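Side-chain contacts in exodeoxyribonuclease 10 (Escherichia coli, PDB 4FZX), which degrades single-stranded and double-stranded DNA from the 3' end as a magnesium-dependent exonuclease of the DEDDh family: residues C[27-32]-C[139-144]; C[74-79]-C[157-162]; C[78-83]-C[112-117]; C[116-119]-C[123-126]. All coordinates share one frame; numbering follows the deposited sequence.

Contact 1: C[27-32]-C[139-144]; sequences GKIVNP and DCYITA. With NA (sodium ion), chain G.
I29 reaches from the edge strand 28-36 to helix 136-154 and splits its work between two branches. Its CG2 lies anti to the backbone N and meets the ring of Y141 obliquely, 3.7 Å from CE1. The other branch, CG1 and CD1, stands beside the backbone N (chi1 -49°) and runs on to A144, where CD1 comes within 3.9 Å of CB. Y141 leaves the helix with CG anti to its carbonyl carbon (chi1 -84°), from where the ring reaches across to the strand; its OH passes P32 CB at 3.7 Å. No direct hydrogen bond joins the segments. Instead one water, lying in the plane of the Y141 ring, donates to I29 O at 2.8 Å and lies 2.7 Å from Y141 OH. Replacing I29 with an alanine would probably open a gap beside A144 and leave CE1 of Y141 without its aliphatic neighbour. V22 of the adjoining strand 16-25 touches I29, Y141 and A144 as well. Five residues before A144, D139 OD2 binds the sodium ion at 2.2 Å, together with D6 and E8. An apolar seam closed at its rim by a water bridge thus joins the sheet's edge to the helix that carries a metal ligand.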
loop_
_atom_site.group_PDB
_atom_site.type_symbol
_atom_site.label_atom_id
_atom_site.label_comp_id
_atom_site.label_asym_id
_atom_site.label_seq_id
_atom_site.Cartn_x
_atom_site.Cartn_y
_atom_site.Cartn_z
ATOM N N GLY C 27 -32.572 -3.369 13.186
ATOM C CA GLY C 27 -32.823 -2.320 12.209
ATOM C C GLY C 27 -33.944 -1.355 12.564
ATOM O O GLY C 27 -34.369 -0.558 11.726
ATOM N N LYS C 28 -34.390 -1.382 13.815
ATOM C CA LYS C 28 -35.402 -0.437 14.277
ATOM C C LYS C 28 -34.881 0.438 15.396
ATOM O O LYS C 28 -34.008 0.026 16.148
ATOM C CB LYS C 28 -36.652 -1.181 14.732
ATOM C CG LYS C 28 -37.248 -2.071 13.646
ATOM C CD LYS C 28 -38.738 -2.262 13.832
ATOM C CE LYS C 28 -39.427 -2.539 12.497
ATOM N NZ LYS C 28 -39.258 -3.967 12.104
ATOM N N ILE C 29 -35.442 1.642 15.508
ATOM C CA ILE C 29 -35.078 2.593 16.563
ATOM C C ILE C 29 -36.110 2.661 17.672
ATOM O O ILE C 29 -37.242 3.066 17.444
ATOM C CB ILE C 29 -34.903 4.016 16.013
ATOM C CG1 ILE C 29 -34.002 4.007 14.776
ATOM C CG2 ILE C 29 -34.321 4.934 17.096
ATOM C CD1 ILE C 29 -34.017 5.319 14.015
ATOM N N VAL C 30 -35.682 2.373 18.898
ATOM C CA VAL C 30 -36.602 2.229 20.014
ATOM C C VAL C 30 -35.992 2.777 21.301
ATOM O O VAL C 30 -34.807 3.123 21.333
ATOM C CB VAL C 30 -36.982 0.749 20.232
ATOM C CG1 VAL C 30 -37.693 0.187 18.997
ATOM C CG2 VAL C 30 -35.746 -0.068 20.572
ATOM N N ASN C 31 -36.817 2.898 22.339
ATOM C CA ASN C 31 -36.337 3.228 23.687
ATOM C C ASN C 31 -35.640 4.599 23.750
ATOM O O ASN C 31 -34.528 4.710 24.252
ATOM C CB ASN C 31 -35.420 2.109 24.226
ATOM C CG ASN C 31 -35.115 2.250 25.730
ATOM O OD1 ASN C 31 -35.950 2.710 26.511
ATOM N ND2 ASN C 31 -33.919 1.822 26.134
ATOM N N PRO C 32 -36.325 5.650 23.288
ATOM C CA PRO C 32 -35.807 7.023 23.391
ATOM C C PRO C 32 -35.689 7.523 24.837
ATOM O O PRO C 32 -36.560 7.278 25.659
ATOM C CB PRO C 32 -36.851 7.852 22.633
ATOM C CG PRO C 32 -38.123 7.037 22.744
ATOM C CD PRO C 32 -37.657 5.605 22.655
ATOM N N ASP C 139 -30.653 14.668 17.273
ATOM C CA ASP C 139 -29.435 14.195 16.631
ATOM C C ASP C 139 -29.211 12.690 16.807
ATOM O O ASP C 139 -28.553 12.054 15.971
ATOM C CB ASP C 139 -28.221 14.954 17.142
ATOM C CG ASP C 139 -28.146 16.390 16.609
ATOM O OD1 ASP C 139 -29.111 16.862 15.963
ATOM O OD2 ASP C 139 -27.123 17.062 16.878
ATOM N N CYS C 140 -29.732 12.124 17.898
ATOM C CA CYS C 140 -29.698 10.672 18.105
ATOM C C CYS C 140 -30.429 9.941 17.000
ATOM O O CYS C 140 -29.984 8.902 16.546
ATOM C CB CYS C 140 -30.305 10.289 19.470
ATOM S SG CYS C 140 -29.182 10.513 20.868
ATOM N N TYR C 141 -31.574 10.478 16.591
ATOM C CA TYR C 141 -32.352 9.899 15.495
ATOM C C TYR C 141 -31.635 9.993 14.157
ATOM O O TYR C 141 -31.709 9.074 13.335
ATOM C CB TYR C 141 -33.737 10.549 15.412
ATOM C CG TYR C 141 -34.721 9.912 16.355
ATOM C CD1 TYR C 141 -35.393 8.748 15.996
ATOM C CD2 TYR C 141 -34.872 10.383 17.657
ATOM C CE1 TYR C 141 -36.264 8.119 16.866
ATOM C CE2 TYR C 141 -35.726 9.744 18.550
ATOM C CZ TYR C 141 -36.431 8.618 18.135
ATOM O OH TYR C 141 -37.287 7.976 19.001
ATOM N N ILE C 142 -30.907 11.087 13.960
ATOM C CA ILE C 142 -30.103 11.269 12.755
ATOM C C ILE C 142 -28.977 10.235 12.725
ATOM O O ILE C 142 -28.798 9.524 11.744
ATOM C CB ILE C 142 -29.473 12.687 12.708
ATOM C CG1 ILE C 142 -30.559 13.770 12.704
ATOM C CG2 ILE C 142 -28.554 12.818 11.504
ATOM C CD1 ILE C 142 -31.636 13.578 11.659
ATOM N N THR C 143 -28.267 10.117 13.838
ATOM C CA THR C 143 -27.108 9.245 13.908
ATOM C C THR C 143 -27.533 7.782 13.848
ATOM O O THR C 143 -26.943 6.997 13.113
ATOM C CB THR C 143 -26.287 9.535 15.165
ATOM O OG1 THR C 143 -25.926 10.920 15.164
ATOM C CG2 THR C 143 -25.012 8.673 15.227
ATOM N N ALA C 144 -28.643 7.458 14.503
ATOM C CA ALA C 144 -29.196 6.109 14.430
ATOM C C ALA C 144 -29.568 5.760 12.993
ATOM O O ALA C 144 -29.208 4.686 12.494
ATOM C CB ALA C 144 -30.413 5.968 15.351
HETATM NA NA NA G . -25.585 17.063 18.483
HETATM O O HOH W 1 -38.217 5.512 18.342
HETATM O O HOH W 2 -25.160 19.572 17.950
#

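Contact 2: C[74-79]-C[157-162]; sequences SEWYVA and TAEQMA
The axes of strand 76-79 and of the helical segment 158-162 pass 10.5 Å apart at 56°, and the backbones are nearest at W76 and A158, whose CA atoms lie 7.5 Å from each other. From the strand side, W76 alone makes the contact. Its CG sits beside the backbone N (chi1 -52°), and the indole turns one face to A158, whose CB stands 3.7 Å from the centroid of the five-membered ring in a CH-pi contact. E75 CB covers the opposite face toward the rim. One turn along the helix, A162 CB approaches W76 CZ3 obliquely at 3.6 Å. E159 starts away from the strand but bends at chi2 (-72°), bringing OE1 to the indole edge, 3.3 Å from W76 CZ2, with the carboxylate nearly perpendicular to the ring. That oxygen lies near the ring plane, where CH groups are slightly positive, so the approach is probably mildly favourable. The helix start is fixed by a capping box: Q160 N donates to T157 OG1 at 3.1 Å, and T157 N to Q160 OE1 at 3.0 Å. W76 also touches L2 and the neighbouring strand 95-98 through E95 and I97, while the selenomethionine M161 turns to L147 and M151 of helix 136-154.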
loop_
_atom_site.group_PDB
_atom_site.type_symbol
_atom_site.label_atom_id
_atom_site.label_comp_id
_atom_site.label_asym_id
_atom_site.label_seq_id
_atom_site.Cartn_x
_atom_site.Cartn_y
_atom_site.Cartn_z
ATOM N N SER C 74 -25.716 -1.111 28.241
ATOM C CA SER C 74 -25.445 -1.502 26.858
ATOM C C SER C 74 -24.002 -1.979 26.706
ATOM O O SER C 74 -23.087 -1.434 27.338
ATOM C CB SER C 74 -25.709 -0.313 25.922
ATOM O OG SER C 74 -25.713 -0.690 24.548
ATOM N N GLU C 75 -23.781 -2.946 25.823
ATOM C CA GLU C 75 -22.416 -3.344 25.461
ATOM C C GLU C 75 -21.752 -2.355 24.480
ATOM O O GLU C 75 -20.513 -2.216 24.447
ATOM C CB GLU C 75 -22.423 -4.758 24.870
ATOM C CG GLU C 75 -23.091 -5.813 25.787
ATOM C CD GLU C 75 -22.230 -6.171 26.997
ATOM O OE1 GLU C 75 -22.369 -5.523 28.065
ATOM O OE2 GLU C 75 -21.400 -7.093 26.870
ATOM N N TRP C 76 -22.589 -1.657 23.711
ATOM C CA TRP C 76 -22.137 -0.810 22.615
ATOM C C TRP C 76 -22.727 0.593 22.719
ATOM O O TRP C 76 -23.948 0.770 22.765
ATOM C CB TRP C 76 -22.540 -1.421 21.272
ATOM C CG TRP C 76 -22.130 -2.845 21.110
ATOM C CD1 TRP C 76 -22.954 -3.938 21.085
ATOM C CD2 TRP C 76 -20.802 -3.339 20.905
ATOM N NE1 TRP C 76 -22.215 -5.080 20.918
ATOM C CE2 TRP C 76 -20.890 -4.744 20.809
ATOM C CE3 TRP C 76 -19.540 -2.739 20.865
ATOM C CZ2 TRP C 76 -19.764 -5.557 20.623
ATOM C CZ3 TRP C 76 -18.422 -3.549 20.683
ATOM C CH2 TRP C 76 -18.543 -4.940 20.563
ATOM N N TYR C 77 -21.858 1.590 22.770
ATOM C CA TYR C 77 -22.304 2.975 22.675
ATOM C C TYR C 77 -21.818 3.557 21.366
ATOM O O TYR C 77 -20.655 3.351 20.978
ATOM C CB TYR C 77 -21.770 3.788 23.845
ATOM C CG TYR C 77 -22.407 3.394 25.136
ATOM C CD1 TYR C 77 -23.569 4.015 25.568
ATOM C CD2 TYR C 77 -21.918 2.319 25.874
ATOM C CE1 TYR C 77 -24.225 3.582 26.704
ATOM C CE2 TYR C 77 -22.559 1.888 27.017
ATOM C CZ TYR C 77 -23.725 2.507 27.415
ATOM O OH TYR C 77 -24.338 2.120 28.579
ATOM N N VAL C 78 -22.733 4.203 20.653
ATOM C CA VAL C 78 -22.462 4.692 19.309
ATOM C C VAL C 78 -22.610 6.223 19.329
ATOM O O VAL C 78 -23.562 6.758 19.905
ATOM C CB VAL C 78 -23.455 4.089 18.264
ATOM C CG1 VAL C 78 -23.144 4.597 16.863
ATOM C CG2 VAL C 78 -23.424 2.534 18.288
ATOM N N ALA C 79 -21.659 6.926 18.735
ATOM C CA ALA C 79 -21.760 8.368 18.644
ATOM C C ALA C 79 -21.089 8.841 17.382
ATOM O O ALA C 79 -20.215 8.160 16.854
ATOM C CB ALA C 79 -21.139 9.039 19.875
ATOM N N THR C 157 -20.744 -5.983 11.534
ATOM C CA THR C 157 -21.334 -6.317 12.830
ATOM C C THR C 157 -20.872 -5.292 13.825
ATOM O O THR C 157 -19.923 -4.557 13.560
ATOM C CB THR C 157 -20.831 -7.686 13.345
ATOM O OG1 THR C 157 -19.401 -7.653 13.426
ATOM C CG2 THR C 157 -21.261 -8.809 12.398
ATOM N N ALA C 158 -21.484 -5.305 15.003
ATOM C CA ALA C 158 -21.044 -4.477 16.110
ATOM C C ALA C 158 -19.542 -4.620 16.376
ATOM O O ALA C 158 -18.839 -3.624 16.550
ATOM C CB ALA C 158 -21.842 -4.799 17.350
ATOM N N GLU C 159 -19.046 -5.855 16.301
ATOM C CA GLU C 159 -17.628 -6.162 16.540
ATOM C C GLU C 159 -16.711 -5.551 15.485
ATOM O O GLU C 159 -15.644 -5.036 15.801
ATOM C CB GLU C 159 -17.416 -7.684 16.569
ATOM C CG GLU C 159 -18.063 -8.381 17.751
ATOM C CD GLU C 159 -17.327 -8.096 19.042
ATOM O OE1 GLU C 159 -17.920 -8.309 20.128
ATOM O OE2 GLU C 159 -16.151 -7.656 18.974
ATOM N N GLN C 160 -17.078 -5.711 14.219
ATOM C CA GLN C 160 -16.258 -5.179 13.136
ATOM C C GLN C 160 -16.187 -3.680 13.248
ATOM O O GLN C 160 -15.120 -3.071 13.053
ATOM C CB GLN C 160 -16.841 -5.555 11.789
ATOM C CG GLN C 160 -16.556 -6.970 11.370
ATOM C CD GLN C 160 -17.303 -7.333 10.112
ATOM O OE1 GLN C 160 -18.525 -7.483 10.125
ATOM N NE2 GLN C 160 -16.581 -7.421 9.002
HETATM N N MSE C 161 -17.318 -3.089 13.612
HETATM C CA MSE C 161 -17.450 -1.639 13.680
HETATM C C MSE C 161 -16.617 -1.059 14.815
HETATM O O MSE C 161 -16.012 0.010 14.668
HETATM C CB MSE C 161 -18.924 -1.244 13.840
HETATM C CG MSE C 161 -19.723 -1.450 12.583
HETATM SE SE MSE C 161 -21.512 -0.710 12.682
HETATM C CE MSE C 161 -22.387 -2.156 13.710
ATOM N N ALA C 162 -16.613 -1.760 15.953
ATOM C CA ALA C 162 -15.765 -1.415 17.088
ATOM C C ALA C 162 -14.290 -1.513 16.724
ATOM O O ALA C 162 -13.489 -0.670 17.132
ATOM C CB ALA C 162 -16.073 -2.322 18.273
#

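Contact 3: C[78-83]-C[112-117]; sequences VAHNAS and YSNMAL. With nucleotides of chain A.
The H80 imidazole points its NE2 edge at the turn before helix 114-120 and lays one face against N114. H80 NE2 donates to Y112 O at 2.7 Å, and the acceptor lies in the ring plane. With CG anti to the backbone N (chi1 -166°), the ring is extended and lies against N114, whose CB and OD1 stand over the face, OD1 3.6 Å from H80 CG. The amide is inclined 31° to the ring. L117 CD2 comes in obliquely at CE1, and ND1 is held by T99. In this RNase H-like DEDDh nuclease fold, the two segments flank the DNA strand: N81 ND2 donates to O4' of DA16 of chain A at 2.9 Å, and N114 N, at the helix start, gives OP1 of the same nucleotide a nearly straight bond of 2.9 Å. Exchanging H80 for an alanine would probably leave Y112 O without this donor and N114 without the ring beside it, freeing the phosphate-binding turn to shift. S113 OG caps the helix, accepting from A116 N at 3.3 Å, and is also hydrogen-bonded to K111 NZ. The Y112 ring lies against the DNA sugars, its CE2 3.4 Å from O4' of DG15 of chain A.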
loop_
_atom_site.group_PDB
_atom_site.type_symbol
_atom_site.label_atom_id
_atom_site.label_comp_id
_atom_site.label_asym_id
_atom_site.label_seq_id
_atom_site.Cartn_x
_atom_site.Cartn_y
_atom_site.Cartn_z
ATOM N N VAL C 78 -22.733 4.203 20.653
ATOM C CA VAL C 78 -22.462 4.692 19.309
ATOM C C VAL C 78 -22.610 6.223 19.329
ATOM O O VAL C 78 -23.562 6.758 19.905
ATOM C CB VAL C 78 -23.455 4.089 18.264
ATOM C CG1 VAL C 78 -23.144 4.597 16.863
ATOM C CG2 VAL C 78 -23.424 2.534 18.288
ATOM N N ALA C 79 -21.659 6.926 18.735
ATOM C CA ALA C 79 -21.760 8.368 18.644
ATOM C C ALA C 79 -21.089 8.841 17.382
ATOM O O ALA C 79 -20.215 8.160 16.854
ATOM C CB ALA C 79 -21.139 9.039 19.875
ATOM N N HIS C 80 -21.518 9.997 16.875
ATOM C CA HIS C 80 -20.873 10.576 15.713
ATOM C C HIS C 80 -19.672 11.423 16.110
ATOM O O HIS C 80 -19.822 12.511 16.651
ATOM C CB HIS C 80 -21.863 11.373 14.870
ATOM C CG HIS C 80 -21.347 11.700 13.502
ATOM N ND1 HIS C 80 -21.336 10.778 12.478
ATOM C CD2 HIS C 80 -20.681 12.787 13.038
ATOM C CE1 HIS C 80 -20.750 11.309 11.421
ATOM N NE2 HIS C 80 -20.319 12.516 11.743
ATOM N N ASN C 81 -18.478 10.928 15.808
ATOM C CA ASN C 81 -17.248 11.385 16.481
ATOM C C ASN C 81 -17.224 11.048 17.970
ATOM O O ASN C 81 -17.233 11.940 18.824
ATOM C CB ASN C 81 -16.998 12.879 16.283
ATOM C CG ASN C 81 -15.525 13.264 16.535
ATOM O OD1 ASN C 81 -14.643 12.403 16.543
ATOM N ND2 ASN C 81 -15.266 14.542 16.734
ATOM N N ALA C 82 -17.200 9.753 18.263
ATOM C CA ALA C 82 -17.375 9.237 19.619
ATOM C C ALA C 82 -16.237 9.680 20.547
ATOM O O ALA C 82 -16.402 9.735 21.749
ATOM C CB ALA C 82 -17.473 7.718 19.580
ATOM N N SER C 83 -15.071 9.920 19.969
ATOM C CA SER C 83 -13.968 10.641 20.620
ATOM C C SER C 83 -14.464 11.780 21.514
ATOM O O SER C 83 -14.002 11.961 22.651
ATOM C CB SER C 83 -13.077 11.233 19.523
ATOM O OG SER C 83 -11.773 11.443 19.986
ATOM N N TYR C 112 -18.290 14.402 6.184
ATOM C CA TYR C 112 -18.480 13.487 7.301
ATOM C C TYR C 112 -18.924 14.122 8.617
ATOM O O TYR C 112 -18.870 13.476 9.681
ATOM C CB TYR C 112 -17.270 12.562 7.486
ATOM C CG TYR C 112 -15.949 13.258 7.754
ATOM C CD1 TYR C 112 -15.093 13.608 6.708
ATOM C CD2 TYR C 112 -15.516 13.488 9.052
ATOM C CE1 TYR C 112 -13.861 14.217 6.950
ATOM C CE2 TYR C 112 -14.272 14.057 9.310
ATOM C CZ TYR C 112 -13.470 14.466 8.256
ATOM O OH TYR C 112 -12.232 15.030 8.523
ATOM N N SER C 113 -19.474 15.334 8.537
ATOM C CA SER C 113 -20.291 15.840 9.627
ATOM C C SER C 113 -21.619 15.087 9.686
ATOM O O SER C 113 -22.051 14.512 8.692
ATOM C CB SER C 113 -20.533 17.343 9.494
ATOM O OG SER C 113 -21.474 17.609 8.482
ATOM N N ASN C 114 -22.263 15.109 10.849
ATOM C CA ASN C 114 -23.487 14.332 11.065
ATOM C C ASN C 114 -24.588 14.687 10.058
ATOM O O ASN C 114 -25.153 13.797 9.414
ATOM C CB ASN C 114 -23.989 14.487 12.518
ATOM C CG ASN C 114 -24.938 13.355 12.955
ATOM O OD1 ASN C 114 -24.793 12.208 12.553
ATOM N ND2 ASN C 114 -25.863 13.680 13.843
HETATM N N MSE C 115 -24.871 15.983 9.902
HETATM C CA MSE C 115 -25.953 16.405 9.010
HETATM C C MSE C 115 -25.580 16.327 7.533
HETATM O O MSE C 115 -26.428 16.010 6.691
HETATM C CB MSE C 115 -26.473 17.800 9.346
HETATM C CG MSE C 115 -27.754 18.184 8.548
HETATM SE SE MSE C 115 -29.272 16.944 8.861
HETATM C CE MSE C 115 -30.541 17.626 7.526
ATOM N N ALA C 116 -24.315 16.576 7.213
ATOM C CA ALA C 116 -23.865 16.401 5.835
ATOM C C ALA C 116 -24.059 14.952 5.360
ATOM O O ALA C 116 -24.510 14.719 4.247
ATOM C CB ALA C 116 -22.433 16.824 5.686
ATOM N N LEU C 117 -23.728 13.991 6.218
ATOM C CA LEU C 117 -23.926 12.582 5.908
ATOM C C LEU C 117 -25.415 12.307 5.719
ATOM O O LEU C 117 -25.827 11.718 4.729
ATOM C CB LEU C 117 -23.401 11.712 7.054
ATOM C CG LEU C 117 -22.079 10.941 6.997
ATOM C CD1 LEU C 117 -21.457 10.821 5.600
ATOM C CD2 LEU C 117 -21.087 11.458 8.023
ATOM P P DA A 16 -19.673 17.304 13.222
ATOM O OP1 DA A 16 -20.863 16.448 13.046
ATOM O OP2 DA A 16 -19.637 18.733 12.799
ATOM O "O5'" DA A 16 -19.246 17.225 14.768
ATOM C "C5'" DA A 16 -19.240 15.992 15.458
ATOM C "C4'" DA A 16 -18.924 16.218 16.934
ATOM O "O4'" DA A 16 -17.491 16.439 17.077
ATOM C "C3'" DA A 16 -19.589 17.454 17.553
ATOM O "O3'" DA A 16 -20.868 17.102 18.135
ATOM C "C2'" DA A 16 -18.570 17.890 18.612
ATOM C "C1'" DA A 16 -17.245 17.490 17.973
ATOM N N9 DA A 16 -16.648 18.592 17.258
ATOM C C8 DA A 16 -17.227 19.382 16.319
ATOM N N7 DA A 16 -16.462 20.365 15.920
ATOM C C5 DA A 16 -15.306 20.194 16.644
ATOM C C6 DA A 16 -14.118 20.932 16.689
ATOM N N6 DA A 16 -13.889 22.009 15.933
ATOM N N1 DA A 16 -13.178 20.523 17.557
ATOM C C2 DA A 16 -13.426 19.445 18.323
ATOM N N3 DA A 16 -14.517 18.675 18.378
ATOM C C4 DA A 16 -15.416 19.120 17.492
ATOM P P DG A 15 -15.933 19.265 8.809
ATOM O OP1 DG A 15 -16.973 18.941 7.822
ATOM O OP2 DG A 15 -15.742 20.674 9.217
ATOM O "O5'" DG A 15 -16.215 18.396 10.121
ATOM C "C5'" DG A 15 -16.503 17.009 9.999
ATOM C "C4'" DG A 15 -16.439 16.338 11.357
ATOM O "O4'" DG A 15 -15.068 16.267 11.830
ATOM C "C3'" DG A 15 -17.214 17.049 12.455
ATOM O "O3'" DG A 15 -18.521 16.518 12.476
ATOM C "C2'" DG A 15 -16.452 16.660 13.714
ATOM C "C1'" DG A 15 -15.018 16.497 13.223
ATOM N N9 DG A 15 -14.226 17.702 13.403
ATOM C C8 DG A 15 -14.379 18.881 12.723
ATOM N N7 DG A 15 -13.496 19.785 13.065
ATOM C C5 DG A 15 -12.709 19.152 14.017
ATOM C C6 DG A 15 -11.610 19.655 14.742
ATOM O O6 DG A 15 -11.103 20.786 14.646
ATOM N N1 DG A 15 -11.091 18.707 15.632
ATOM C C2 DG A 15 -11.596 17.419 15.778
ATOM N N2 DG A 15 -10.997 16.639 16.705
ATOM N N3 DG A 15 -12.649 16.950 15.096
ATOM C C4 DG A 15 -13.141 17.870 14.238
ATOM P P DC A 14 -11.509 21.503 5.512
ATOM O OP1 DC A 14 -12.226 21.416 4.218
ATOM O OP2 DC A 14 -11.337 22.799 6.209
ATOM O "O5'" DC A 14 -12.181 20.481 6.558
ATOM C "C5'" DC A 14 -11.821 19.112 6.526
ATOM C "C4'" DC A 14 -12.262 18.388 7.785
ATOM O "O4'" DC A 14 -11.116 18.125 8.622
ATOM C "C3'" DC A 14 -13.279 19.100 8.663
ATOM O "O3'" DC A 14 -14.571 18.663 8.236
ATOM C "C2'" DC A 14 -12.970 18.541 10.046
ATOM C "C1'" DC A 14 -11.520 18.073 9.964
ATOM N N1 DC A 14 -10.585 18.927 10.721
ATOM C C2 DC A 14 -9.938 18.394 11.829
ATOM O O2 DC A 14 -10.173 17.224 12.148
ATOM N N3 DC A 14 -9.069 19.172 12.513
ATOM C C4 DC A 14 -8.826 20.418 12.096
ATOM N N4 DC A 14 -7.945 21.144 12.805
ATOM C C5 DC A 14 -9.492 20.980 10.962
ATOM C C6 DC A 14 -10.356 20.204 10.310
#

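Contact 4: C[116-119]-C[123-126]; sequences ALYK and LNVQ
Y118 holds CG anti to its backbone N (chi1 -173°), and this torsion swings the phenol off helix 114-120 and over the returning chain, while L123 places its CG beside its own backbone N (chi1 -60°) and thereby brings CD1 back toward the same ring. The ring lies across L123: Y118 CE2 is 3.4 Å from L123 CB, Y118 CD2 is 3.8 Å from L123 CD1, and L123 CA lies over one face, offset to the rim. Beyond the leucine the hydroxyl meets the backbone of V125, whose N donates to Y118 OH at 2.9 Å, close to the ring plane and with an N-H...O angle of 166°. With the leucine packed against the ring, this bond probably limits rotation of the phenol. V125 CG1 adds an apolar touch, 4.0 Å from Y118 CE2.

The segments belong to a tight reversal in which helix 114-120 ends and the chain doubles back as an extended loop leading toward helix 136-154. At the other end of the tyrosine, L123 N donates to Y118 O in a longish bond of 3.3 Å. A water donates to that same oxygen and to L123 O, the latter at 2.7 Å, so the main chains are joined both directly and through solvent. Helix 136-154 lies alongside: I142 touches Y118, D149 touches L123, and V125 packs on Y141 and A145.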
loop_
_atom_site.group_PDB
_atom_site.type_symbol
_atom_site.label_atom_id
_atom_site.label_comp_id
_atom_site.label_asym_id
_atom_site.label_seq_id
_atom_site.Cartn_x
_atom_site.Cartn_y
_atom_site.Cartn_z
ATOM N N ALA C 116 -24.315 16.576 7.213
ATOM C CA ALA C 116 -23.865 16.401 5.835
ATOM C C ALA C 116 -24.059 14.952 5.360
ATOM O O ALA C 116 -24.510 14.719 4.247
ATOM C CB ALA C 116 -22.433 16.824 5.686
ATOM N N LEU C 117 -23.728 13.991 6.218
ATOM C CA LEU C 117 -23.926 12.582 5.908
ATOM C C LEU C 117 -25.415 12.307 5.719
ATOM O O LEU C 117 -25.827 11.718 4.729
ATOM C CB LEU C 117 -23.401 11.712 7.054
ATOM C CG LEU C 117 -22.079 10.941 6.997
ATOM C CD1 LEU C 117 -21.457 10.821 5.600
ATOM C CD2 LEU C 117 -21.087 11.458 8.023
ATOM N N TYR C 118 -26.217 12.713 6.694
ATOM C CA TYR C 118 -27.668 12.528 6.607
ATOM C C TYR C 118 -28.222 13.088 5.291
ATOM O O TYR C 118 -29.059 12.447 4.641
ATOM C CB TYR C 118 -28.372 13.199 7.778
ATOM C CG TYR C 118 -29.846 12.898 7.847
ATOM C CD1 TYR C 118 -30.784 13.774 7.305
ATOM C CD2 TYR C 118 -30.312 11.752 8.494
ATOM C CE1 TYR C 118 -32.141 13.517 7.390
ATOM C CE2 TYR C 118 -31.675 11.474 8.570
ATOM C CZ TYR C 118 -32.584 12.360 8.011
ATOM O OH TYR C 118 -33.936 12.091 8.081
ATOM N N LYS C 119 -27.775 14.287 4.919
ATOM C CA LYS C 119 -28.232 14.908 3.680
ATOM C C LYS C 119 -27.803 14.103 2.448
ATOM O O LYS C 119 -28.646 13.712 1.631
ATOM C CB LYS C 119 -27.770 16.368 3.591
ATOM C CG LYS C 119 -27.730 16.930 2.172
ATOM C CD LYS C 119 -28.845 17.962 1.934
ATOM C CE LYS C 119 -29.011 18.296 0.444
ATOM N NZ LYS C 119 -27.714 18.664 -0.206
ATOM N N LEU C 123 -31.151 10.076 3.817
ATOM C CA LEU C 123 -31.857 9.348 4.856
ATOM C C LEU C 123 -33.173 10.021 5.222
ATOM O O LEU C 123 -33.383 11.215 4.970
ATOM C CB LEU C 123 -30.973 9.187 6.092
ATOM C CG LEU C 123 -29.675 8.415 5.847
ATOM C CD1 LEU C 123 -28.696 8.680 6.944
ATOM C CD2 LEU C 123 -29.948 6.927 5.714
ATOM N N ASN C 124 -34.074 9.243 5.794
ATOM C CA ASN C 124 -35.366 9.766 6.193
ATOM C C ASN C 124 -35.756 9.056 7.459
ATOM O O ASN C 124 -36.088 7.876 7.424
ATOM C CB ASN C 124 -36.404 9.518 5.084
ATOM C CG ASN C 124 -37.718 10.244 5.329
ATOM O OD1 ASN C 124 -37.743 11.374 5.826
ATOM N ND2 ASN C 124 -38.820 9.611 4.934
ATOM N N VAL C 125 -35.517 9.707 8.590
ATOM C CA VAL C 125 -35.957 9.181 9.876
ATOM C C VAL C 125 -37.115 10.032 10.419
ATOM O O VAL C 125 -37.209 11.223 10.141
ATOM C CB VAL C 125 -34.783 9.126 10.893
ATOM C CG1 VAL C 125 -34.416 10.528 11.387
ATOM C CG2 VAL C 125 -35.097 8.175 12.051
ATOM N N GLN C 126 -38.036 9.394 11.121
ATOM C CA GLN C 126 -39.071 10.120 11.831
ATOM C C GLN C 126 -38.451 10.674 13.097
ATOM O O GLN C 126 -38.070 9.907 13.988
ATOM C CB GLN C 126 -40.213 9.173 12.191
ATOM C CG GLN C 126 -41.493 9.857 12.653
ATOM C CD GLN C 126 -42.593 8.844 12.968
ATOM O OE1 GLN C 126 -43.285 8.350 12.063
ATOM N NE2 GLN C 126 -42.717 8.485 14.247
HETATM O O HOH W 3 -32.101 13.282 3.696
#

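How the contacts relate
Along the chain, contact 4 lies within the loop that contact 1 closes, as does contact 3, whereas contacts 1 and 2 interleave their segments. Contacts 3 and 4 share helix 114-120, their centres about 12 Å apart, and contacts 2 and 3 both start from strand 76-79. Helix 136-154 links contacts 1, 3 and 4: I29 of contact 1 meets V125 of contact 4, and T143 probably hydrogen-bonds N114 of contact 3. Contact 2 is about 14 Å from contacts 1 and 3 and about 20 Å from contact 4, centre to centre. The mixed sheet thus connects a metal ligand, the DNA-binding turns and helix 158-165 in one frame.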